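Local coordinates for CBS domain protein/ACT domain protein (Thermotoga maritima, PDB 1VR9), which is of unknown function but pairs two CBS domains with an ACT domain, an architecture consistent with a ligand-sensing regulatory role, at residues Thr44-Val49 and Glu103-Val108; Asp82-Glu87 and Pro107-Glu112. One frame throughout, in Å; residues are numbered along the deposited sequence. Where two conformers were deposited one is given.

Interaction 1 (Thr44-Val49 and Glu103-Val108)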
ATOM      1  N   THR A  44       4.897  -8.978  -6.592  1.00 24.99           N
ATOM      2  CA  THR A  44       5.415  -7.873  -5.826  1.00 25.44           C
ATOM      3  C   THR A  44       5.909  -8.328  -4.421  1.00 25.38           C
ATOM      4  O   THR A  44       5.841  -9.514  -4.100  1.00 24.65           O
ATOM      5  CB  THR A  44       4.355  -6.776  -5.749  1.00 25.74           C
ATOM      6  OG1 THR A  44       4.927  -5.569  -5.217  1.00 29.96           O
ATOM      7  CG2 THR A  44       3.168  -7.229  -4.866  1.00 25.26           C
ATOM      8  N   ASN A  45       6.471  -7.401  -3.647  1.00 24.46           N
ATOM      9  CA  ASN A  45       7.044  -7.696  -2.331  1.00 25.35           C
ATOM     10  C   ASN A  45       6.466  -6.775  -1.228  1.00 25.08           C
ATOM     11  O   ASN A  45       7.108  -6.568  -0.189  1.00 24.98           O
ATOM     12  CB  ASN A  45       8.557  -7.573  -2.342  1.00 26.05           C
ATOM     13  CG  ASN A  45       9.030  -6.214  -2.802  1.00 27.35           C
ATOM     14  OD1 ASN A  45       8.224  -5.333  -3.113  1.00 30.69           O
ATOM     15  ND2 ASN A  45      10.353  -6.041  -2.866  1.00 31.29           N
ATOM     16  N   GLU A  46       5.291  -6.226  -1.498  1.00 25.77           N
ATOM     17  CA  GLU A  46       4.544  -5.383  -0.543  1.00 25.65           C
ATOM     18  C   GLU A  46       3.081  -5.837  -0.515  1.00 25.13           C
ATOM     19  O   GLU A  46       2.523  -6.216  -1.549  1.00 25.02           O
ATOM     20  CB  GLU A  46       4.573  -3.925  -1.008  1.00 26.04           C
ATOM     21  CG  GLU A  46       3.743  -2.983  -0.120  1.00 26.78           C
ATOM     22  CD  GLU A  46       3.469  -1.622  -0.741  1.00 27.22           C
ATOM     23  OE1 GLU A  46       3.913  -1.407  -1.859  1.00 25.22           O
ATOM     24  OE2 GLU A  46       2.854  -0.765  -0.079  1.00 28.38           O
ATOM     25  N   CYS A  47       2.446  -5.764   0.669  1.00 24.94           N
ATOM     26  CA  CYS A  47       1.025  -5.995   0.821  1.00 25.72           C
ATOM     27  C   CYS A  47       0.512  -4.886   1.723  1.00 25.44           C
ATOM     28  O   CYS A  47       1.123  -4.630   2.764  1.00 25.68           O
ATOM     29  CB  CYS A  47       0.782  -7.345   1.484  0.50 25.33           C
ATOM     30  SG  CYS A  47      -0.868  -7.959   1.222  0.50 24.12           S
ATOM     31  N   ILE A  48      -0.558  -4.224   1.321  1.00 24.79           N
ATOM     32  CA  ILE A  48      -1.180  -3.190   2.154  1.00 25.11           C
ATOM     33  C   ILE A  48      -2.118  -3.884   3.153  1.00 25.00           C
ATOM     34  O   ILE A  48      -2.822  -4.835   2.797  1.00 25.57           O
ATOM     35  CB  ILE A  48      -1.921  -2.123   1.282  1.00 24.62           C
ATOM     36  CG1 ILE A  48      -0.881  -1.310   0.478  1.00 26.79           C
ATOM     37  CG2 ILE A  48      -2.782  -1.215   2.127  1.00 26.05           C
ATOM     38  CD1 ILE A  48      -1.468  -0.301  -0.510  1.00 26.81           C
ATOM     39  N   VAL A  49      -2.159  -3.402   4.381  1.00 24.35           N
ATOM     40  CA  VAL A  49      -2.975  -4.060   5.413  1.00 24.22           C
ATOM     41  C   VAL A  49      -4.072  -3.138   5.938  1.00 24.81           C
ATOM     42  O   VAL A  49      -3.837  -1.957   6.189  1.00 24.70           O
ATOM     43  CB  VAL A  49      -2.085  -4.525   6.607  1.00 25.08           C
ATOM     44  CG1 VAL A  49      -2.919  -5.214   7.647  1.00 25.38           C
ATOM     45  CG2 VAL A  49      -0.936  -5.445   6.147  1.00 26.98           C
ATOM     46  N   GLU A 103       8.026   2.241  -2.123  1.00 24.77           N
ATOM     47  CA  GLU A 103       7.191   1.056  -2.156  1.00 25.15           C
ATOM     48  C   GLU A 103       6.446   1.091  -3.480  1.00 24.74           C
ATOM     49  O   GLU A 103       6.186   2.173  -4.000  1.00 25.93           O
ATOM     50  CB  GLU A 103       6.184   1.100  -1.002  1.00 25.82           C
ATOM     51  CG  GLU A 103       6.766   1.004   0.397  1.00 28.50           C
ATOM     52  CD  GLU A 103       7.306  -0.363   0.741  1.00 35.15           C
ATOM     53  OE1 GLU A 103       6.824  -1.379   0.190  1.00 38.62           O
ATOM     54  OE2 GLU A 103       8.262  -0.423   1.554  1.00 38.65           O
ATOM     55  N   PRO A 104       6.103  -0.075  -4.042  1.00 24.18           N
ATOM     56  CA  PRO A 104       5.332  -0.096  -5.301  1.00 24.08           C
ATOM     57  C   PRO A 104       3.908   0.430  -5.246  1.00 24.24           C
ATOM     58  O   PRO A 104       3.358   0.760  -6.306  1.00 24.52           O
ATOM     59  CB  PRO A 104       5.308  -1.574  -5.668  1.00 23.65           C
ATOM     60  CG  PRO A 104       5.575  -2.296  -4.455  1.00 24.91           C
ATOM     61  CD  PRO A 104       6.460  -1.439  -3.615  1.00 24.54           C
ATOM     62  N   TYR A 105       3.307   0.443  -4.054  1.00 23.21           N
ATOM     63  CA  TYR A 105       1.962   0.928  -3.846  1.00 23.41           C
ATOM     64  C   TYR A 105       1.865   1.818  -2.616  1.00 23.26           C
ATOM     65  O   TYR A 105       2.285   1.429  -1.510  1.00 23.59           O
ATOM     66  CB  TYR A 105       0.973  -0.232  -3.712  1.00 24.38           C
ATOM     67  CG  TYR A 105       0.950  -1.148  -4.891  1.00 24.67           C
ATOM     68  CD1 TYR A 105       0.097  -0.909  -5.950  1.00 25.02           C
ATOM     69  CD2 TYR A 105       1.747  -2.291  -4.934  1.00 25.98           C
ATOM     70  CE1 TYR A 105       0.045  -1.765  -7.047  1.00 28.00           C
ATOM     71  CE2 TYR A 105       1.708  -3.145  -6.026  1.00 27.80           C
ATOM     72  CZ  TYR A 105       0.854  -2.887  -7.070  1.00 26.78           C
ATOM     73  OH  TYR A 105       0.824  -3.754  -8.156  1.00 30.19           O
ATOM     74  N   LEU A 106       1.355   3.025  -2.830  1.00 22.36           N
ATOM     75  CA  LEU A 106       1.151   4.021  -1.784  1.00 22.33           C
ATOM     76  C   LEU A 106      -0.333   3.996  -1.333  1.00 22.33           C
ATOM     77  O   LEU A 106      -1.258   4.222  -2.140  1.00 21.54           O
ATOM     78  CB  LEU A 106       1.550   5.412  -2.290  1.00 22.48           C
ATOM     79  CG  LEU A 106       1.193   6.612  -1.424  1.00 22.31           C
ATOM     80  CD1 LEU A 106       1.889   6.570  -0.086  1.00 24.16           C
ATOM     81  CD2 LEU A 106       1.542   7.897  -2.139  1.00 22.07           C
ATOM     82  N   PRO A 107      -0.576   3.653  -0.060  1.00 22.12           N
ATOM     83  CA  PRO A 107      -1.943   3.663   0.442  1.00 22.26           C
ATOM     84  C   PRO A 107      -2.618   5.033   0.357  1.00 22.48           C
ATOM     85  O   PRO A 107      -1.968   6.056   0.586  1.00 22.85           O
ATOM     86  CB  PRO A 107      -1.775   3.213   1.909  1.00 23.34           C
ATOM     87  CG  PRO A 107      -0.566   2.440   1.922  1.00 22.54           C
ATOM     88  CD  PRO A 107       0.354   3.149   0.963  1.00 22.26           C
ATOM     89  N   VAL A 108      -3.896   5.026  -0.016  1.00 22.52           N
ATOM     90  CA  VAL A 108      -4.749   6.218  -0.070  1.00 22.46           C
ATOM     91  C   VAL A 108      -5.892   6.066   0.917  1.00 22.64           C
ATOM     92  O   VAL A 108      -6.565   5.037   0.948  1.00 22.67           O
ATOM     93  CB  VAL A 108      -5.311   6.452  -1.502  1.00 21.96           C
ATOM     94  CG1 VAL A 108      -6.241   7.649  -1.542  1.00 21.80           C
ATOM     95  CG2 VAL A 108      -4.145   6.607  -2.490  1.00 22.69           C
TER
HETATM   96  O   HOH W   1       8.609  -3.227  -1.044  1.00 34.53           O

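Interaction 2 (Asp82-Glu87 and Pro107-Glu112)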
ATOM      1  N   ASP A  82       2.685   5.211   8.918  1.00 27.19           N
ATOM      2  CA  ASP A  82       2.586   6.618   8.502  1.00 27.28           C
ATOM      3  C   ASP A  82       2.662   6.798   6.990  1.00 26.68           C
ATOM      4  O   ASP A  82       2.653   7.941   6.504  1.00 27.29           O
ATOM      5  CB  ASP A  82       3.681   7.464   9.178  1.00 28.67           C
ATOM      6  CG  ASP A  82       3.723   7.277  10.695  1.00 31.70           C
ATOM      7  OD1 ASP A  82       2.701   7.554  11.385  1.00 36.80           O
ATOM      8  OD2 ASP A  82       4.783   6.852  11.220  1.00 35.88           O
ATOM      9  N   PHE A  83       2.737   5.683   6.249  1.00 24.83           N
ATOM     10  CA  PHE A  83       2.955   5.700   4.794  1.00 24.32           C
ATOM     11  C   PHE A  83       1.609   5.695   4.066  1.00 23.65           C
ATOM     12  O   PHE A  83       1.066   4.647   3.726  1.00 24.36           O
ATOM     13  CB  PHE A  83       3.830   4.511   4.357  1.00 24.31           C
ATOM     14  CG  PHE A  83       4.188   4.508   2.905  1.00 23.44           C
ATOM     15  CD1 PHE A  83       5.057   5.471   2.372  1.00 23.18           C
ATOM     16  CD2 PHE A  83       3.720   3.497   2.051  1.00 22.83           C
ATOM     17  CE1 PHE A  83       5.411   5.449   1.028  1.00 22.81           C
ATOM     18  CE2 PHE A  83       4.077   3.469   0.740  1.00 22.49           C
ATOM     19  CZ  PHE A  83       4.927   4.462   0.210  1.00 23.71           C
ATOM     20  N   PHE A  84       1.071   6.893   3.845  1.00 23.20           N
ATOM     21  CA  PHE A  84      -0.210   7.054   3.182  1.00 22.64           C
ATOM     22  C   PHE A  84      -0.339   8.488   2.667  1.00 21.87           C
ATOM     23  O   PHE A  84       0.369   9.383   3.116  1.00 21.56           O
ATOM     24  CB  PHE A  84      -1.380   6.773   4.162  1.00 22.26           C
ATOM     25  CG  PHE A  84      -1.464   7.748   5.311  1.00 22.32           C
ATOM     26  CD1 PHE A  84      -2.098   8.968   5.165  1.00 23.53           C
ATOM     27  CD2 PHE A  84      -0.867   7.458   6.529  1.00 23.25           C
ATOM     28  CE1 PHE A  84      -2.145   9.877   6.210  1.00 25.15           C
ATOM     29  CE2 PHE A  84      -0.912   8.333   7.567  1.00 24.25           C
ATOM     30  CZ  PHE A  84      -1.551   9.554   7.424  1.00 23.41           C
ATOM     31  N   VAL A  85      -1.275   8.684   1.747  1.00 21.57           N
ATOM     32  CA  VAL A  85      -1.752  10.028   1.394  1.00 22.03           C
ATOM     33  C   VAL A  85      -3.289  10.040   1.422  1.00 22.38           C
ATOM     34  O   VAL A  85      -3.896   8.991   1.433  1.00 22.80           O
ATOM     35  CB  VAL A  85      -1.233  10.495   0.018  1.00 22.48           C
ATOM     36  CG1 VAL A  85       0.249  10.688   0.084  1.00 21.72           C
ATOM     37  CG2 VAL A  85      -1.619   9.535  -1.111  1.00 22.07           C
ATOM     38  N   HIS A  86      -3.890  11.229   1.439  1.00 22.92           N
ATOM     39  CA  HIS A  86      -5.353  11.356   1.449  1.00 23.78           C
ATOM     40  C   HIS A  86      -5.901  11.478   0.023  1.00 24.64           C
ATOM     41  O   HIS A  86      -5.214  11.932  -0.874  1.00 24.57           O
ATOM     42  CB  HIS A  86      -5.787  12.571   2.288  1.00 24.66           C
ATOM     43  CG  HIS A  86      -5.761  12.325   3.762  1.00 25.98           C
ATOM     44  ND1 HIS A  86      -4.629  12.502   4.534  1.00 28.17           N
ATOM     45  CD2 HIS A  86      -6.735  11.917   4.612  1.00 27.80           C
ATOM     46  CE1 HIS A  86      -4.914  12.223   5.795  1.00 28.53           C
ATOM     47  NE2 HIS A  86      -6.183  11.863   5.868  1.00 28.31           N
ATOM     48  N   GLU A  87      -7.157  11.085  -0.172  1.00 25.68           N
ATOM     49  CA  GLU A  87      -7.800  11.192  -1.489  1.00 26.17           C
ATOM     50  C   GLU A  87      -7.690  12.577  -2.125  1.00 26.07           C
ATOM     51  O   GLU A  87      -7.550  12.704  -3.344  1.00 25.14           O
ATOM     52  CB  GLU A  87      -9.288  10.892  -1.376  1.00 26.88           C
ATOM     53  CG  GLU A  87      -9.639   9.436  -1.164  1.00 28.51           C
ATOM     54  CD  GLU A  87     -11.142   9.199  -1.275  1.00 28.28           C
ATOM     55  OE1 GLU A  87     -11.929   9.800  -0.499  1.00 31.36           O
ATOM     56  OE2 GLU A  87     -11.542   8.401  -2.144  1.00 32.52           O
ATOM     57  N   PRO A 107      -0.576   3.653  -0.060  1.00 22.12           N
ATOM     58  CA  PRO A 107      -1.943   3.663   0.442  1.00 22.26           C
ATOM     59  C   PRO A 107      -2.618   5.033   0.357  1.00 22.48           C
ATOM     60  O   PRO A 107      -1.968   6.056   0.586  1.00 22.85           O
ATOM     61  CB  PRO A 107      -1.775   3.213   1.909  1.00 23.34           C
ATOM     62  CG  PRO A 107      -0.566   2.440   1.922  1.00 22.54           C
ATOM     63  CD  PRO A 107       0.354   3.149   0.963  1.00 22.26           C
ATOM     64  N   VAL A 108      -3.896   5.026  -0.016  1.00 22.52           N
ATOM     65  CA  VAL A 108      -4.749   6.218  -0.070  1.00 22.46           C
ATOM     66  C   VAL A 108      -5.892   6.066   0.917  1.00 22.64           C
ATOM     67  O   VAL A 108      -6.565   5.037   0.948  1.00 22.67           O
ATOM     68  CB  VAL A 108      -5.311   6.452  -1.502  1.00 21.96           C
ATOM     69  CG1 VAL A 108      -6.241   7.649  -1.542  1.00 21.80           C
ATOM     70  CG2 VAL A 108      -4.145   6.607  -2.490  1.00 22.69           C
ATOM     71  N   VAL A 109      -6.114   7.095   1.714  1.00 23.53           N
ATOM     72  CA  VAL A 109      -7.113   7.022   2.780  1.00 23.48           C
ATOM     73  C   VAL A 109      -8.061   8.224   2.740  1.00 24.31           C
ATOM     74  O   VAL A 109      -7.766   9.249   2.111  1.00 23.95           O
ATOM     75  CB  VAL A 109      -6.454   6.908   4.189  1.00 23.35           C
ATOM     76  CG1 VAL A 109      -5.566   5.671   4.295  1.00 24.11           C
ATOM     77  CG2 VAL A 109      -5.671   8.151   4.510  1.00 23.53           C
ATOM     78  N   ASP A 110      -9.204   8.084   3.409  1.00 24.75           N
ATOM     79  CA  ASP A 110     -10.137   9.201   3.597  1.00 25.40           C
ATOM     80  C   ASP A 110      -9.842   9.867   4.935  1.00 26.00           C
ATOM     81  O   ASP A 110      -8.861   9.540   5.594  1.00 25.39           O
ATOM     82  CB  ASP A 110     -11.609   8.746   3.458  1.00 25.82           C
ATOM     83  CG  ASP A 110     -12.090   7.874   4.610  1.00 26.58           C
ATOM     84  OD1 ASP A 110     -11.408   7.779   5.650  1.00 29.21           O
ATOM     85  OD2 ASP A 110     -13.198   7.294   4.487  1.00 29.98           O
ATOM     86  N   GLU A 111     -10.695  10.799   5.339  1.00 26.91           N
ATOM     87  CA  GLU A 111     -10.450  11.580   6.552  1.00 28.09           C
ATOM     88  C   GLU A 111     -10.574  10.802   7.864  1.00 28.33           C
ATOM     89  O   GLU A 111     -10.095  11.270   8.900  1.00 29.40           O
ATOM     90  CB  GLU A 111     -11.370  12.791   6.576  1.00 28.39           C
ATOM     91  CG  GLU A 111     -11.071  13.773   5.469  1.00 29.77           C
ATOM     92  CD  GLU A 111     -11.931  15.016   5.533  1.00 30.65           C
ATOM     93  OE1 GLU A 111     -12.642  15.222   6.546  1.00 35.78           O
ATOM     94  OE2 GLU A 111     -11.889  15.799   4.558  1.00 37.11           O
ATOM     95  N   GLU A 112     -11.217   9.638   7.833  1.00 28.48           N
ATOM     96  CA  GLU A 112     -11.263   8.753   8.996  1.00 28.03           C
ATOM     97  C   GLU A 112     -10.234   7.632   8.929  1.00 27.66           C
ATOM     98  O   GLU A 112     -10.348   6.654   9.650  1.00 27.59           O
ATOM     99  CB  GLU A 112     -12.668   8.162   9.168  1.00 29.00           C
ATOM    100  CG  GLU A 112     -13.683   9.160   9.647  1.00 30.65           C
ATOM    101  CD  GLU A 112     -14.038  10.180   8.592  1.00 33.60           C
ATOM    102  OE1 GLU A 112     -14.288   9.768   7.438  1.00 37.09           O
ATOM    103  OE2 GLU A 112     -14.068  11.385   8.916  1.00 37.29           O
TER

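Interaction 1 (Thr44-Val49 and Glu103-Val108)
Glu-46 carries this contact, reaching from strand 46-49 to the backbone at the start of strand 105-108. With CG anti to its backbone N and the chain extended beyond, the Glu-46 side chain passes alongside the Pro-104 ring, pointing the opposite way, its OE1 3.1 Å from Pro-104 CD. Glu-46 OE1 uses its syn lone pair to accept from Tyr-105 N at 2.9 Å, on a somewhat bent path (144° at the hydrogen), and lies in plane at the edge of the Tyr-105 ring. Glu-46 OE2 stands 2.7 Å from Tyr-105 O. Glu-46 OE1 is 3.6 Å from Glu-103 OE1, the two carboxylates turned 73° apart, and this like charge would probably raise the pKa of Glu-46. The strands belong to separate three-stranded sheets, one in each CBS domain, packed together as in a CBS pair; their axes run nearly parallel, 7° apart and 8.4 Å distant. Deeper in, Ile-48 crosses Tyr-105 at about a right angle, and Ile-48 CD1 touches Pro-107 CG at 3.8 Å. At the opposite end Thr-44 OG1 meets Pro-104 CG at 3.4 Å, while a water donates to Glu-103 OE1 and, weakly, to Asn-45 OD1.

Interaction 2 (Asp82-Glu87 and Pro107-Glu112)
Two strands of one CBS domain pair in parallel here, the two strands of a beta-alpha-beta unit joined through helix 91-100. Three backbone bonds hold them: Val-85 N donates to Pro-107 O (3.0 Å), Val-109 N to Val-85 O (2.9 Å) and Glu-87 N to Val-109 O (3.0 Å), the last nearly along the C=O axis. Val-85 and Val-108 share one sheet face. On the other, Val-109 CG2 sits over the His-86 ring, 4.0 Å from its centroid in a CH-pi contact, and also touches Phe-84 CD1. His-86 CD2 extends to Asp-110 O at 3.3 Å. An alanine in place of His-86 would remove the ring and would probably loosen the packing over Val-109 CG2 and against the turn at Asp-110. Phe-83 CD2 meets Pro-107 CD at 3.6 Å, yet the carbonyl oxygen of Phe-83 is buried without a polar partner. Outside this shell, Asp-89 OD2 accepts from His-86 N, and His-93 and Leu-97 of the helix pack on Val-85. Beyond the strand an Asx turn begins: Asp-110 OD1 receives Glu-112 N at 2.9 Å, from above the carboxylate plane.

Strand 105-109 is the element common to both contacts, and it is used in two different ways. In interaction 1 it faces the other CBS domain through side chains and the backbone N-H of Tyr-105; in interaction 2 it bonds edge to edge with a neighbour in its own sheet. The centres lie about 13 Å apart, and Pro-107 and Val-108 fall in both segments. Phe-83 ties the two directly, its CE2 lying 3.5 Å from Tyr-105 O and 3.6 Å from Glu-103 CB, so one ring packs beside the same backbone carbonyl that Glu-46 approaches. Leu-106 points away from segment 44-49, and its CD2 meets Val-85 CG2 at 3.7 Å, beside helix 91-100.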